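Local coordinates for protein ralf, proline/betaine transporter (Legionella pneumophila, PDB 4D7Q) that probably acts as a guanine-nucleotide exchange factor, here as an engineered chimera joining the Sec7 domain of Legionella RalF to the capping domain of Rickettsia RalF, at residues I270-S275 and L316-Q321; Q224-L229 and V282-I287; L200-S205 and S289-G294. The protein carries 2 engineered substitutions. All coordinates share one frame; numbering follows the deposited sequence.

Contact 1: residues I270-S275 and L316-Q321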
loop_
_atom_site.group_PDB
_atom_site.type_symbol
_atom_site.label_atom_id
_atom_site.label_comp_id
_atom_site.label_asym_id
_atom_site.label_seq_id
_atom_site.Cartn_x
_atom_site.Cartn_y
_atom_site.Cartn_z
ATOM N N ILE A 270 0.629 0.950 19.365
ATOM C CA ILE A 270 0.189 1.469 20.664
ATOM C C ILE A 270 -1.009 0.715 21.196
ATOM O O ILE A 270 -2.036 0.602 20.517
ATOM C CB ILE A 270 -0.050 3.002 20.627
ATOM C CG1 ILE A 270 1.193 3.749 20.083
ATOM C CG2 ILE A 270 -0.471 3.541 22.006
ATOM C CD1 ILE A 270 1.027 5.228 19.825
ATOM N N LYS A 271 -0.876 0.235 22.452
ATOM C CA LYS A 271 -1.925 -0.480 23.153
ATOM C C LYS A 271 -2.193 0.180 24.483
ATOM O O LYS A 271 -1.247 0.523 25.200
ATOM C CB LYS A 271 -1.575 -1.979 23.320
ATOM C CG LYS A 271 -1.539 -2.725 21.974
ATOM C CD LYS A 271 -1.060 -4.156 22.083
ATOM C CE LYS A 271 -0.971 -4.788 20.713
ATOM N NZ LYS A 271 -0.003 -5.923 20.675
ATOM N N ASP A 272 -3.460 0.375 24.805
ATOM C CA ASP A 272 -3.838 0.892 26.104
ATOM C C ASP A 272 -4.267 -0.182 27.086
ATOM O O ASP A 272 -4.145 -1.340 26.812
ATOM C CB ASP A 272 -4.860 2.016 26.011
ATOM C CG ASP A 272 -6.181 1.593 25.417
ATOM O OD1 ASP A 272 -6.628 0.472 25.599
ATOM O OD2 ASP A 272 -6.779 2.416 24.747
ATOM N N GLU A 273 -4.755 0.242 28.244
ATOM C CA GLU A 273 -5.131 -0.665 29.333
ATOM C C GLU A 273 -6.500 -1.359 29.113
ATOM O O GLU A 273 -6.825 -2.299 29.772
ATOM C CB GLU A 273 -5.056 0.063 30.703
ATOM C CG GLU A 273 -4.873 1.579 30.645
ATOM C CD GLU A 273 -4.106 2.192 31.821
ATOM O OE1 GLU A 273 -3.660 1.455 32.738
ATOM O OE2 GLU A 273 -3.970 3.428 31.844
ATOM N N LYS A 274 -7.272 -0.883 28.150
ATOM C CA LYS A 274 -8.585 -1.414 27.824
ATOM C C LYS A 274 -8.663 -2.181 26.498
ATOM O O LYS A 274 -9.680 -2.235 25.852
ATOM C CB LYS A 274 -9.587 -0.280 27.812
ATOM C CG LYS A 274 -9.549 0.584 29.053
ATOM C CD LYS A 274 -9.580 -0.234 30.326
ATOM C CE LYS A 274 -10.576 -1.358 30.264
ATOM N NZ LYS A 274 -11.050 -1.690 31.608
ATOM N N SER A 275 -7.552 -2.768 26.143
ATOM C CA SER A 275 -7.359 -3.612 24.957
ATOM C C SER A 275 -7.394 -2.882 23.605
ATOM O O SER A 275 -7.334 -3.529 22.551
ATOM C CB SER A 275 -8.236 -4.868 24.992
ATOM O OG SER A 275 -7.789 -5.758 26.004
ATOM N N LEU A 316 -10.697 2.142 17.903
ATOM C CA LEU A 316 -11.131 3.285 17.116
ATOM C C LEU A 316 -10.947 4.566 17.945
ATOM O O LEU A 316 -10.406 5.549 17.433
ATOM C CB LEU A 316 -12.609 3.097 16.677
ATOM C CG LEU A 316 -13.282 4.287 15.953
ATOM C CD1 LEU A 316 -12.607 4.612 14.623
ATOM C CD2 LEU A 316 -14.748 4.046 15.747
ATOM N N LYS A 317 -11.336 4.529 19.243
ATOM C CA LYS A 317 -11.162 5.662 20.152
ATOM C C LYS A 317 -9.669 5.985 20.308
ATOM O O LYS A 317 -9.268 7.141 20.151
ATOM C CB LYS A 317 -11.791 5.332 21.513
ATOM C CG LYS A 317 -11.901 6.529 22.439
ATOM C CD LYS A 317 -12.213 6.103 23.854
ATOM C CE LYS A 317 -12.139 7.266 24.813
ATOM N NZ LYS A 317 -12.821 6.960 26.101
ATOM N N LEU A 318 -8.842 4.947 20.579
ATOM C CA LEU A 318 -7.393 5.109 20.725
ATOM C C LEU A 318 -6.763 5.716 19.467
ATOM O O LEU A 318 -5.972 6.658 19.603
ATOM C CB LEU A 318 -6.712 3.775 21.120
ATOM C CG LEU A 318 -5.179 3.786 21.332
ATOM C CD1 LEU A 318 -4.758 4.713 22.496
ATOM C CD2 LEU A 318 -4.665 2.397 21.566
ATOM N N ALA A 319 -7.174 5.258 18.251
ATOM C CA ALA A 319 -6.649 5.829 17.002
ATOM C C ALA A 319 -7.026 7.326 16.899
ATOM O O ALA A 319 -6.145 8.135 16.611
ATOM C CB ALA A 319 -7.139 5.054 15.784
ATOM N N ALA A 320 -8.280 7.707 17.271
ATOM C CA ALA A 320 -8.695 9.121 17.276
ATOM C C ALA A 320 -7.952 9.953 18.335
ATOM O O ALA A 320 -7.624 11.103 18.048
ATOM C CB ALA A 320 -10.199 9.254 17.457
ATOM N N GLN A 321 -7.676 9.376 19.543
ATOM C CA GLN A 321 -6.936 10.062 20.642
ATOM C C GLN A 321 -5.501 10.363 20.228
ATOM O O GLN A 321 -4.995 11.460 20.477
ATOM C CB GLN A 321 -6.928 9.221 21.937
ATOM C CG GLN A 321 -8.294 9.141 22.609
ATOM C CD GLN A 321 -8.351 8.178 23.767
ATOM O OE1 GLN A 321 -8.046 6.993 23.648
ATOM N NE2 GLN A 321 -8.794 8.661 24.906
HETATM O O HOH W 1 -7.478 5.111 25.318
#
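Leu318 of helix 313-325 packs against Ile270 and Asp272 at the end of strand 264-271, a helix-on-sheet contact within the Rickettsia-derived capping domain. The strand is one arm of an antiparallel beta-hairpin whose other arm is 277-283, and Asp272 opens the turn between them.

The van der Waals contacts are few and fall to Leu318. With its CG anti to the backbone N (chi1 -179°), Leu318 lays its branched end beside the strand: CD2 comes within 3.4 Å of Ile270 O and 4.4 Å of Ile270 CG2. The Asp272 side chain slides past Leu318 in the opposite direction and brings OD2 to 3.8 Å from Leu318 CD1. Ile270 itself also packs on Phe239, Leu247 and Ile280.

The hydrogen bonds centre on the Asp272 carboxylate. OD1 takes the backbone N of Lys274 at 3.0 Å from above the carboxylate plane, an Asx turn, and also accepts from Gly276 N. OD2 bonds to Gln314 NE2 on the same helix as Leu318. A water links turn and helix a second time, lying 2.8 Å from Asp272 OD2 and 2.6 Å from Gln321 OE1.

Contact 2: residues Q224-L229 and V282-I287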
loop_
_atom_site.group_PDB
_atom_site.type_symbol
_atom_site.label_atom_id
_atom_site.label_comp_id
_atom_site.label_asym_id
_atom_site.label_seq_id
_atom_site.Cartn_x
_atom_site.Cartn_y
_atom_site.Cartn_z
ATOM N N GLN A 224 8.803 15.206 18.928
ATOM C CA GLN A 224 9.145 14.260 19.984
ATOM C C GLN A 224 9.221 12.826 19.459
ATOM O O GLN A 224 10.218 12.143 19.701
ATOM C CB GLN A 224 8.166 14.394 21.154
ATOM C CG GLN A 224 8.342 15.701 21.915
ATOM C CD GLN A 224 7.370 15.807 23.048
ATOM O OE1 GLN A 224 6.229 16.243 22.883
ATOM N NE2 GLN A 224 7.793 15.373 24.219
ATOM N N LEU A 225 8.205 12.394 18.690
ATOM C CA LEU A 225 8.177 11.061 18.096
ATOM C C LEU A 225 9.394 10.833 17.214
ATOM O O LEU A 225 10.098 9.842 17.398
ATOM C CB LEU A 225 6.862 10.828 17.320
ATOM C CG LEU A 225 6.727 9.510 16.549
ATOM C CD1 LEU A 225 6.812 8.290 17.479
ATOM C CD2 LEU A 225 5.451 9.490 15.747
ATOM N N ASN A 226 9.676 11.786 16.314
ATOM C CA ASN A 226 10.812 11.739 15.405
ATOM C C ASN A 226 12.166 11.679 16.153
ATOM O O ASN A 226 13.053 10.947 15.714
ATOM C CB ASN A 226 10.753 12.897 14.404
ATOM C CG ASN A 226 11.920 12.917 13.456
ATOM O OD1 ASN A 226 12.149 11.969 12.699
ATOM N ND2 ASN A 226 12.716 13.977 13.516
ATOM N N GLN A 227 12.310 12.431 17.285
ATOM C CA GLN A 227 13.518 12.421 18.127
ATOM C C GLN A 227 13.808 11.000 18.644
ATOM O O GLN A 227 14.966 10.588 18.632
ATOM C CB GLN A 227 13.386 13.391 19.305
ATOM C CG GLN A 227 13.710 14.834 18.944
ATOM C CD GLN A 227 13.388 15.836 20.031
ATOM O OE1 GLN A 227 12.788 15.518 21.070
ATOM N NE2 GLN A 227 13.779 17.087 19.806
ATOM N N PHE A 228 12.763 10.244 19.068
ATOM C CA PHE A 228 12.946 8.860 19.527
ATOM C C PHE A 228 13.449 7.993 18.392
ATOM O O PHE A 228 14.361 7.194 18.590
ATOM C CB PHE A 228 11.652 8.260 20.101
ATOM C CG PHE A 228 11.133 8.908 21.360
ATOM C CD1 PHE A 228 11.931 9.000 22.496
ATOM C CD2 PHE A 228 9.819 9.362 21.434
ATOM C CE1 PHE A 228 11.450 9.605 23.655
ATOM C CE2 PHE A 228 9.340 9.967 22.590
ATOM C CZ PHE A 228 10.152 10.078 23.695
ATOM N N LEU A 229 12.859 8.163 17.200
ATOM C CA LEU A 229 13.237 7.422 15.997
ATOM C C LEU A 229 14.674 7.725 15.577
ATOM O O LEU A 229 15.458 6.796 15.413
ATOM C CB LEU A 229 12.246 7.684 14.844
ATOM C CG LEU A 229 10.783 7.235 15.064
ATOM C CD1 LEU A 229 9.987 7.342 13.786
ATOM C CD2 LEU A 229 10.700 5.820 15.605
ATOM N N VAL A 282 4.798 5.877 9.920
ATOM C CA VAL A 282 5.685 7.041 9.779
ATOM C C VAL A 282 6.424 6.980 8.424
ATOM O O VAL A 282 7.120 6.000 8.136
ATOM C CB VAL A 282 6.696 7.176 10.964
ATOM C CG1 VAL A 282 7.664 8.363 10.744
ATOM C CG2 VAL A 282 5.969 7.318 12.315
ATOM N N TYR A 283 6.313 8.069 7.652
ATOM C CA TYR A 283 6.952 8.272 6.351
ATOM C C TYR A 283 7.714 9.546 6.336
ATOM O O TYR A 283 7.184 10.596 6.701
ATOM C CB TYR A 283 5.916 8.344 5.223
ATOM C CG TYR A 283 5.116 7.078 5.068
ATOM C CD1 TYR A 283 4.008 6.824 5.881
ATOM C CD2 TYR A 283 5.473 6.117 4.129
ATOM C CE1 TYR A 283 3.297 5.635 5.776
ATOM C CE2 TYR A 283 4.738 4.948 3.983
ATOM C CZ TYR A 283 3.643 4.717 4.801
ATOM O OH TYR A 283 2.947 3.546 4.684
ATOM N N LYS A 284 8.954 9.478 5.897
ATOM C CA LYS A 284 9.787 10.672 5.768
ATOM C C LYS A 284 10.547 10.573 4.428
ATOM O O LYS A 284 10.959 9.454 4.070
ATOM C CB LYS A 284 10.774 10.810 6.947
ATOM C CG LYS A 284 10.113 11.071 8.314
ATOM C CD LYS A 284 11.070 11.668 9.344
ATOM C CE LYS A 284 12.161 10.709 9.760
ATOM N NZ LYS A 284 13.334 11.426 10.329
ATOM N N PRO A 285 10.706 11.698 3.678
ATOM C CA PRO A 285 11.477 11.654 2.410
ATOM C C PRO A 285 12.785 10.883 2.541
ATOM O O PRO A 285 13.549 11.084 3.483
ATOM C CB PRO A 285 11.717 13.141 2.083
ATOM C CG PRO A 285 10.529 13.805 2.663
ATOM C CD PRO A 285 10.257 13.080 3.963
ATOM N N SER A 286 12.983 9.953 1.627
ATOM C CA SER A 286 14.124 9.086 1.626
ATOM C C SER A 286 14.811 9.065 0.256
ATOM O O SER A 286 14.349 9.644 -0.661
ATOM C CB SER A 286 13.682 7.682 2.022
ATOM O OG SER A 286 13.240 7.650 3.335
ATOM N N ILE A 287 15.918 8.365 0.156
ATOM C CA ILE A 287 16.691 8.350 -1.053
ATOM C C ILE A 287 15.906 8.010 -2.334
ATOM O O ILE A 287 16.021 8.698 -3.277
ATOM C CB ILE A 287 17.990 7.534 -0.928
ATOM C CG1 ILE A 287 18.911 7.822 -2.113
ATOM C CG2 ILE A 287 17.704 6.059 -0.772
ATOM C CD1 ILE A 287 20.288 7.252 -2.022
#
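Helix 220-230 presents Leu225, Asn226 and Leu229 to the last residues of strand 277-283 and the loop that follows, within the Rickettsia-derived capping domain. The backbones stay well apart, the closest CA atoms being those of Asn226 and Val282 at 8.9 Å, so side chains span the gap. Val282 and Lys284, two residues apart in extended backbone, both point to the helix.

Val282 divides its methyls between two leucines one helical turn apart. CG2 lies 4.1 Å from Leu225 CD2, where the two side chains slide past each other, while CG1 meets Leu229 CD1 tip to tip at 4.0 Å. Leu225 reaches on to Val268 of the neighbouring strand.

Beside this apolar patch, Lys284 crosses Asn226 obliquely. Its chain bends at chi3 (-67°), bringing NZ to Asn226 OD1 for a hydrogen bond of 2.7 Å. The C=O...N angle is 141°, with the ammonium tilted 16° from the carbonyl plane.

NZ also forms a salt bridge with Glu230 OE2, one helical turn beyond Asn226. Held by an amide oxygen and a carboxylate, the ammonium is probably stabilised in its charged form and ties the post-strand loop to the helix.

Contact 3: residues L200-S205 and S289-G294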
loop_
_atom_site.group_PDB
_atom_site.type_symbol
_atom_site.label_atom_id
_atom_site.label_comp_id
_atom_site.label_asym_id
_atom_site.label_seq_id
_atom_site.Cartn_x
_atom_site.Cartn_y
_atom_site.Cartn_z
ATOM N N LEU A 200 0.977 6.622 -13.390
ATOM C CA LEU A 200 0.541 5.815 -12.287
ATOM C C LEU A 200 -0.637 6.511 -11.499
ATOM O O LEU A 200 -0.546 7.707 -11.374
ATOM C CB LEU A 200 1.666 5.485 -11.319
ATOM C CG LEU A 200 2.527 4.324 -11.762
ATOM C CD1 LEU A 200 3.367 3.745 -10.659
ATOM C CD2 LEU A 200 1.794 3.263 -12.544
ATOM N N ASN A 201 -1.781 6.019 -10.963
ATOM C CA ASN A 201 -2.741 6.710 -10.164
ATOM C C ASN A 201 -2.765 6.093 -8.812
ATOM O O ASN A 201 -2.979 4.911 -8.693
ATOM C CB ASN A 201 -4.105 6.614 -10.800
ATOM C CG ASN A 201 -4.091 7.059 -12.236
ATOM O OD1 ASN A 201 -3.613 8.119 -12.536
ATOM N ND2 ASN A 201 -4.594 6.230 -13.126
ATOM N N PHE A 202 -2.446 6.895 -7.825
ATOM C CA PHE A 202 -2.465 6.500 -6.410
ATOM C C PHE A 202 -3.698 7.064 -5.747
ATOM O O PHE A 202 -4.199 8.097 -6.178
ATOM C CB PHE A 202 -1.219 7.047 -5.672
ATOM C CG PHE A 202 0.100 6.448 -6.111
ATOM C CD1 PHE A 202 0.816 6.998 -7.174
ATOM C CD2 PHE A 202 0.630 5.340 -5.460
ATOM C CE1 PHE A 202 2.044 6.457 -7.563
ATOM C CE2 PHE A 202 1.832 4.765 -5.882
ATOM C CZ PHE A 202 2.543 5.337 -6.919
ATOM N N VAL A 203 -4.140 6.451 -4.636
ATOM C CA VAL A 203 -5.224 7.005 -3.814
ATOM C C VAL A 203 -4.707 8.385 -3.286
ATOM O O VAL A 203 -3.504 8.546 -3.073
ATOM C CB VAL A 203 -5.616 6.059 -2.630
ATOM C CG1 VAL A 203 -6.145 4.727 -3.137
ATOM C CG2 VAL A 203 -4.443 5.833 -1.669
ATOM N N ASP A 204 -5.607 9.349 -3.063
ATOM C CA ASP A 204 -5.233 10.661 -2.534
ATOM C C ASP A 204 -4.987 10.568 -1.041
ATOM O O ASP A 204 -4.243 11.367 -0.476
ATOM C CB ASP A 204 -6.365 11.686 -2.801
ATOM C CG ASP A 204 -6.445 12.189 -4.231
ATOM O OD1 ASP A 204 -5.373 12.324 -4.886
ATOM O OD2 ASP A 204 -7.574 12.496 -4.688
ATOM N N SER A 205 -5.638 9.603 -0.398
ATOM C CA SER A 205 -5.555 9.396 1.034
ATOM C C SER A 205 -5.719 7.921 1.327
ATOM O O SER A 205 -6.354 7.192 0.553
ATOM C CB SER A 205 -6.644 10.199 1.739
ATOM O OG SER A 205 -7.909 9.592 1.536
ATOM N N SER A 289 12.331 7.499 -2.584
ATOM C CA SER A 289 10.925 7.547 -2.259
ATOM C C SER A 289 10.025 8.605 -2.920
ATOM O O SER A 289 8.840 8.593 -2.720
ATOM C CB SER A 289 10.767 7.614 -0.758
ATOM O OG SER A 289 11.240 8.788 -0.215
ATOM N N ARG A 290 10.599 9.527 -3.662
ATOM C CA ARG A 290 9.862 10.678 -4.110
ATOM C C ARG A 290 8.667 10.318 -4.962
ATOM O O ARG A 290 7.644 10.929 -4.876
ATOM C CB ARG A 290 10.767 11.674 -4.830
ATOM C CG ARG A 290 10.268 13.087 -4.894
ATOM C CD ARG A 290 11.262 14.111 -5.392
ATOM N NE ARG A 290 12.434 13.566 -6.030
ATOM C CZ ARG A 290 12.469 13.061 -7.245
ATOM N NH1 ARG A 290 11.411 13.059 -8.013
ATOM N NH2 ARG A 290 13.596 12.582 -7.700
ATOM N N TRP A 291 8.797 9.292 -5.772
ATOM C CA TRP A 291 7.659 9.020 -6.643
ATOM C C TRP A 291 6.473 8.484 -5.850
ATOM O O TRP A 291 5.324 8.602 -6.276
ATOM C CB TRP A 291 8.050 8.028 -7.740
ATOM C CG TRP A 291 8.528 6.710 -7.216
ATOM C CD1 TRP A 291 9.823 6.300 -7.084
ATOM C CD2 TRP A 291 7.715 5.626 -6.749
ATOM N NE1 TRP A 291 9.867 5.028 -6.566
ATOM C CE2 TRP A 291 8.586 4.592 -6.351
ATOM C CE3 TRP A 291 6.336 5.429 -6.629
ATOM C CZ2 TRP A 291 8.124 3.381 -5.842
ATOM C CZ3 TRP A 291 5.879 4.225 -6.124
ATOM C CH2 TRP A 291 6.770 3.216 -5.737
ATOM N N PHE A 292 6.759 7.894 -4.694
ATOM C CA PHE A 292 5.710 7.335 -3.834
ATOM C C PHE A 292 5.174 8.339 -2.837
ATOM O O PHE A 292 3.967 8.397 -2.604
ATOM C CB PHE A 292 6.261 6.118 -3.058
ATOM C CG PHE A 292 5.225 5.380 -2.237
ATOM C CD1 PHE A 292 4.266 4.567 -2.852
ATOM C CD2 PHE A 292 5.174 5.527 -0.855
ATOM C CE1 PHE A 292 3.307 3.892 -2.088
ATOM C CE2 PHE A 292 4.228 4.829 -0.097
ATOM C CZ PHE A 292 3.317 4.009 -0.718
ATOM N N LEU A 293 6.090 9.099 -2.217
ATOM C CA LEU A 293 5.772 9.996 -1.121
ATOM C C LEU A 293 5.724 11.476 -1.492
ATOM O O LEU A 293 5.113 12.273 -0.776
ATOM C CB LEU A 293 6.822 9.762 -0.017
ATOM C CG LEU A 293 6.667 10.515 1.308
ATOM C CD1 LEU A 293 5.429 10.056 2.073
ATOM C CD2 LEU A 293 7.899 10.417 2.132
ATOM N N GLY A 294 6.419 11.856 -2.543
ATOM C CA GLY A 294 6.549 13.278 -2.827
ATOM C C GLY A 294 7.651 13.837 -1.942
ATOM O O GLY A 294 8.460 13.086 -1.388
#
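The outer end of the Phe202 ring abuts both Trp291 and Phe292, two consecutive residues of the short helix 290-293. Its CZ lies 3.6 Å from Trp291 CZ3, at the edge of the indole and near its plane, and the two side chains cross at about a right angle. Toward Phe292, Phe202 CE2 approaches Phe292 CD1 to 3.9 Å; these rings are set obliquely, with centroids 6.0 Å apart and planes inclined at 84°.

The indole is itself backed by its neighbour: Phe292 CB sits 3.6 Å above the plane, toward the rim. Trp291 holds CG between its backbone N and carbonyl carbon (chi1 60°), which turns the indole so that its CZ3 edge faces Phe202. The same indole touches Phe143, Ile146, Met147 and Thr150 of helix 135-152, in the Legionella-derived Sec7 domain. In natural RalF the capping domain blocks the Arf-binding site of the Sec7 domain; here the two meet across an engineered junction of two organisms' proteins, so the contact need not reproduce a natural one.

Farther out, the extended 200-205 segment near the domain junction is held by backbone hydrogen bonds of Asn201 and Val203 with Leu106, whose side chain also touches Phe202. On the helix, Ser289 O accepts from both Phe292 N and Leu293 N. Neighbouring Arg290 pairs through NH1 with Asp151 OD1 and with a buffer molecule, probably from the crystallisation liquor.

How the contacts relate
From the N terminus, contact 3 starts first: 200-205, between helix 183-195 and strand 208-214, pairs with 289-294 and closes the longest loop. Contact 2, joining 224-229 to 282-287, is nested inside it. Contact 1 starts at 270-275 within both loops but closes only at 316-321, thereby crossing the other two. Contacts 1 and 2 lie in the capping domain and fix two helices to neighbouring strands of one antiparallel sheet, their centres about 22 Å apart. Contact 3 lies where this domain meets the Sec7 domain; it touches contact 2 directly, Leu293 CD2 packing 3.5 Å from Pro285 N, whereas about 15 Å separates its nearest atoms from contact 1.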